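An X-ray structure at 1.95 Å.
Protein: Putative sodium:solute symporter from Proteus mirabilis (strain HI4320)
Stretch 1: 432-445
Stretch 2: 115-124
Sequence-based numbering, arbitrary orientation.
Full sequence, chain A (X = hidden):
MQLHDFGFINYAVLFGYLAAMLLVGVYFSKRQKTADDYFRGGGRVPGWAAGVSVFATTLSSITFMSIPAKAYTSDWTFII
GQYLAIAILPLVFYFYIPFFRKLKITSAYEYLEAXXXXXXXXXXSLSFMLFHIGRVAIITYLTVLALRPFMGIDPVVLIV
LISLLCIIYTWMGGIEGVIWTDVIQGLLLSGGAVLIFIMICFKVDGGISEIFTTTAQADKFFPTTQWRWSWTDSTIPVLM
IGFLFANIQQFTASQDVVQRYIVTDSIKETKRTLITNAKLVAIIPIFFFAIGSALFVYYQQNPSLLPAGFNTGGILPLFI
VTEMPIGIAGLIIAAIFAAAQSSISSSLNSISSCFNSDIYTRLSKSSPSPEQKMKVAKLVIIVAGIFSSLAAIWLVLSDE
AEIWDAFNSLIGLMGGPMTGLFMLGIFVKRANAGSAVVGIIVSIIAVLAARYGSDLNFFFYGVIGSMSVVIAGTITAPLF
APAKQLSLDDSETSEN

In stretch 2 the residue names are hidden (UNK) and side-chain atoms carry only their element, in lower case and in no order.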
# COMPACT_ATOMS: atom_id res chain seq x y z
N ASN A 432 9.78 -6.43 -27.40
CA ASN A 432 9.34 -5.31 -28.20
C ASN A 432 7.85 -5.12 -27.99
O ASN A 432 7.22 -5.88 -27.24
CB ASN A 432 9.73 -5.56 -29.71
CG ASN A 432 9.32 -6.95 -30.20
OD1 ASN A 432 8.17 -7.35 -30.01
ND2 ASN A 432 10.25 -7.68 -30.87
N ALA A 433 7.28 -4.10 -28.62
CA ALA A 433 5.88 -3.76 -28.43
C ALA A 433 4.92 -4.89 -28.65
O ALA A 433 3.95 -5.13 -27.91
CB ALA A 433 5.53 -2.62 -29.32
N GLY A 434 5.14 -5.61 -29.73
CA GLY A 434 4.27 -6.70 -30.02
C GLY A 434 4.42 -7.85 -29.06
O GLY A 434 3.45 -8.41 -28.66
N SER A 435 5.64 -8.22 -28.71
CA SER A 435 5.84 -9.32 -27.83
C SER A 435 5.34 -9.01 -26.39
O SER A 435 4.88 -9.90 -25.67
CB SER A 435 7.30 -9.77 -27.88
OG SER A 435 8.13 -9.13 -26.92
N ALA A 436 5.42 -7.76 -25.99
CA ALA A 436 4.81 -7.32 -24.75
C ALA A 436 3.26 -7.54 -24.81
O ALA A 436 2.68 -8.09 -23.85
CB ALA A 436 5.17 -5.86 -24.42
N VAL A 437 2.60 -7.18 -25.93
CA VAL A 437 1.16 -7.41 -26.09
C VAL A 437 0.80 -8.90 -26.02
O VAL A 437 -0.13 -9.24 -25.33
CB VAL A 437 0.59 -6.72 -27.34
CG1 VAL A 437 -0.84 -7.17 -27.60
CG2 VAL A 437 0.59 -5.22 -27.12
N VAL A 438 1.51 -9.77 -26.75
CA VAL A 438 1.30 -11.23 -26.62
C VAL A 438 1.44 -11.67 -25.15
O VAL A 438 0.60 -12.41 -24.64
CB VAL A 438 2.29 -12.02 -27.51
CG1 VAL A 438 2.14 -13.51 -27.21
CG2 VAL A 438 2.02 -11.68 -28.95
N GLY A 439 2.49 -11.20 -24.49
CA GLY A 439 2.63 -11.31 -23.03
C GLY A 439 1.43 -10.89 -22.17
O GLY A 439 0.99 -11.64 -21.30
N ILE A 440 0.85 -9.73 -22.41
CA ILE A 440 -0.36 -9.36 -21.68
C ILE A 440 -1.48 -10.40 -21.88
O ILE A 440 -2.19 -10.81 -20.95
CB ILE A 440 -0.82 -7.95 -22.08
CG1 ILE A 440 0.20 -6.89 -21.62
CG2 ILE A 440 -2.18 -7.63 -21.50
CD1 ILE A 440 0.15 -5.59 -22.40
N ILE A 441 -1.69 -10.79 -23.11
CA ILE A 441 -2.82 -11.65 -23.43
C ILE A 441 -2.69 -13.00 -22.73
O ILE A 441 -3.64 -13.47 -22.08
CB ILE A 441 -2.95 -11.79 -24.95
CG1 ILE A 441 -3.49 -10.48 -25.51
CG2 ILE A 441 -3.82 -12.97 -25.32
CD1 ILE A 441 -3.22 -10.28 -26.97
N VAL A 442 -1.50 -13.59 -22.87
CA VAL A 442 -1.14 -14.85 -22.20
C VAL A 442 -1.28 -14.76 -20.68
O VAL A 442 -1.90 -15.66 -20.05
CB VAL A 442 0.31 -15.21 -22.50
CG1 VAL A 442 0.76 -16.35 -21.57
CG2 VAL A 442 0.43 -15.66 -23.97
N SER A 443 -0.71 -13.69 -20.12
CA SER A 443 -0.82 -13.37 -18.69
C SER A 443 -2.27 -13.34 -18.23
O SER A 443 -2.63 -14.01 -17.26
CB SER A 443 -0.15 -12.03 -18.39
OG SER A 443 0.07 -11.91 -17.00
N ILE A 444 -3.14 -12.63 -18.95
CA ILE A 444 -4.51 -12.47 -18.50
C ILE A 444 -5.25 -13.79 -18.42
O ILE A 444 -5.95 -14.08 -17.43
CB ILE A 444 -5.27 -11.45 -19.36
CG1 ILE A 444 -4.83 -10.02 -18.98
CG2 ILE A 444 -6.78 -11.63 -19.19
CD1 ILE A 444 -5.31 -9.01 -19.99
N ILE A 445 -5.09 -14.59 -19.46
CA ILE A 445 -5.69 -15.88 -19.53
C ILE A 445 -5.18 -16.81 -18.43
O ILE A 445 -5.95 -17.64 -17.86
CB ILE A 445 -5.38 -16.50 -20.92
CG1 ILE A 445 -6.16 -15.81 -22.02
CG2 ILE A 445 -5.71 -17.96 -20.91
CD1 ILE A 445 -5.78 -16.27 -23.42
N UNK A 115 9.47 2.35 -23.81
CA UNK A 115 10.14 1.07 -24.02
C UNK A 115 9.44 0.24 -25.09
O UNK A 115 10.11 -0.47 -25.86
c UNK A 115 12.18 -1.07 -23.21
c UNK A 115 10.71 -1.11 -22.74
c UNK A 115 10.15 0.28 -22.68
n UNK A 115 11.92 -2.81 -25.38
c UNK A 115 12.56 -3.22 -24.31
n UNK A 115 13.06 -4.45 -24.26
n UNK A 115 12.71 -2.41 -23.28
N UNK A 116 8.10 0.29 -25.07
CA UNK A 116 7.23 -0.53 -25.87
C UNK A 116 6.31 0.34 -26.73
O UNK A 116 6.76 1.02 -27.70
c UNK A 116 7.15 -2.79 -22.90
c UNK A 116 7.29 -2.54 -24.28
c UNK A 116 7.90 -3.75 -22.29
c UNK A 116 9.01 -4.24 -24.36
c UNK A 116 8.21 -3.28 -25.00
c UNK A 116 6.42 -1.50 -24.97
c UNK A 116 8.85 -4.47 -23.01
N UNK A 117 5.04 0.40 -26.39
CA UNK A 117 4.20 1.44 -27.04
C UNK A 117 3.03 1.82 -26.12
O UNK A 117 3.02 1.41 -24.95
c UNK A 117 3.74 0.97 -28.42
o UNK A 117 2.45 -0.72 -29.44
o UNK A 117 2.39 -0.58 -27.26
c UNK A 117 2.80 -0.19 -28.36
N UNK A 118 2.07 2.59 -26.64
CA UNK A 118 0.97 3.08 -25.87
C UNK A 118 0.03 1.99 -25.35
O UNK A 118 -0.66 2.21 -24.36
c UNK A 118 0.20 4.17 -26.67
c UNK A 118 -0.67 3.58 -27.77
c UNK A 118 -0.60 5.05 -25.75
N UNK A 119 0.01 0.81 -25.95
CA UNK A 119 -0.92 -0.24 -25.50
C UNK A 119 -0.48 -0.79 -24.14
O UNK A 119 -1.31 -1.14 -23.29
c UNK A 119 -1.67 -0.92 -27.94
c UNK A 119 0.32 -3.20 -30.13
c UNK A 119 -1.08 -1.37 -26.58
n UNK A 119 1.63 -3.29 -30.35
n UNK A 119 -0.15 -2.24 -29.35
c UNK A 119 -1.56 -2.01 -29.02
n UNK A 119 -0.49 -4.07 -30.70
N UNK A 120 0.82 -0.90 -23.92
CA UNK A 120 1.29 -1.42 -22.70
C UNK A 120 1.12 -0.34 -21.64
O UNK A 120 0.85 -0.66 -20.48
o UNK A 120 3.02 -2.99 -23.45
c UNK A 120 2.79 -1.75 -22.79
N UNK A 121 1.36 0.91 -22.02
CA UNK A 121 1.23 2.01 -21.07
C UNK A 121 -0.19 2.09 -20.54
O UNK A 121 -0.39 2.11 -19.35
c UNK A 121 1.69 3.31 -21.69
n UNK A 121 1.64 9.24 -20.63
c UNK A 121 1.87 5.74 -21.68
c UNK A 121 1.89 8.20 -21.39
c UNK A 121 1.18 4.57 -21.04
n UNK A 121 1.59 6.97 -20.96
n UNK A 121 2.48 8.41 -22.54
N UNK A 122 -1.18 2.09 -21.44
CA UNK A 122 -2.56 2.20 -21.06
C UNK A 122 -3.14 1.00 -20.33
O UNK A 122 -4.04 1.17 -19.41
c UNK A 122 -3.30 3.91 -22.85
c UNK A 122 -4.00 4.00 -24.18
c UNK A 122 -3.91 4.89 -21.88
c UNK A 122 -3.41 2.49 -22.29
N UNK A 123 -2.70 -0.19 -20.71
CA UNK A 123 -3.16 -1.36 -20.00
C UNK A 123 -2.71 -1.23 -18.53
O UNK A 123 -3.53 -1.44 -17.62
c UNK A 123 -1.83 -5.35 -18.01
c UNK A 123 -4.03 -4.47 -19.48
c UNK A 123 -2.82 -3.84 -19.64
c UNK A 123 -1.72 -4.30 -18.93
c UNK A 123 -3.06 -5.99 -17.89
c UNK A 123 -4.16 -5.54 -18.62
c UNK A 123 -2.67 -2.67 -20.58
N UNK A 124 -1.46 -0.85 -18.32
CA UNK A 124 -0.90 -0.74 -16.96
C UNK A 124 -1.52 0.38 -16.13
O UNK A 124 -1.80 0.18 -14.97
c UNK A 124 0.65 -0.61 -17.00
O HOH W 1 3.44 -2.74 -26.13

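Position 115 carries three carbons, a nitrogen, and then a carbon bearing two more nitrogens, a guanidinium that stays outside contact range of stretch 1 and is bonded elsewhere in the structure. This is R115.

Position 116 has one carbon followed by a ring of six carbons with no oxygen. The ring packs against the start of the other helix: A436 CB sits 3.8 Å from the ring centroid, almost on its normal, a CH-pi contact over one face. This is F116, and N432 C lies 3.5 Å from F116 CD1.

At 117 two carbons end in two oxygens. One oxygen accepts from the backbone N two residues on, as the cap of a helix, and the other approaches the methyl of A433. The short acid is D117, with D117 OD2 3.6 Å from A433 CB.

Position 118 shows one carbon carrying two more, out of reach of stretch 1: the beta-branched V118.

Position 119 has three carbons, a nitrogen and a carbon with two more nitrogens; V437 CG2 covers one face of that flat group. This is R119. R119 NH2 donates to D117 OD2 at 2.8 Å in a salt bridge and R119 NE donates to D117 OD2 at 3.0 Å, so the head group is held while V437 CG2 lies 3.6 Å from R119 CZ.

Position 120 has one carbon and one oxygen, and the oxygen touches the methyl of A436. This is S120; S120 OG is 3.7 Å from A436 CB and donates to a water.

Position 121, again three carbons, a nitrogen and a carbon with two nitrogens, and position 122, four carbons forked at the second, are both out of reach of stretch 1: R121 and L122.

Position 123 has one carbon and a six-carbon ring. I440 CG2 stands 3.9 Å from the ring centroid, over one face, and I444 CD1 also touches the ring. This is F123, with I444 CD1 3.9 Å from F123 CE1. Position 124, a single carbon making no contact, is A124.

The helices run in broadly the same direction, 34° apart, with axes 9.7 Å at closest approach. No direct hydrogen bond crosses between the stretches; packing does the work, with A436 and I440 each placing a methyl over an aromatic face. The A436 methyl touches both F116 and S120. Polar groups are settled locally: D117 caps its own helix and holds R119, while N432 OD1 caps the other helix by accepting from S435 N at 3.0 Å. One water links the two sides, donating to D117 OD1 and A433 O while accepting from S120 OG.

Stretch 2 115-124: RFDVRSRLFA
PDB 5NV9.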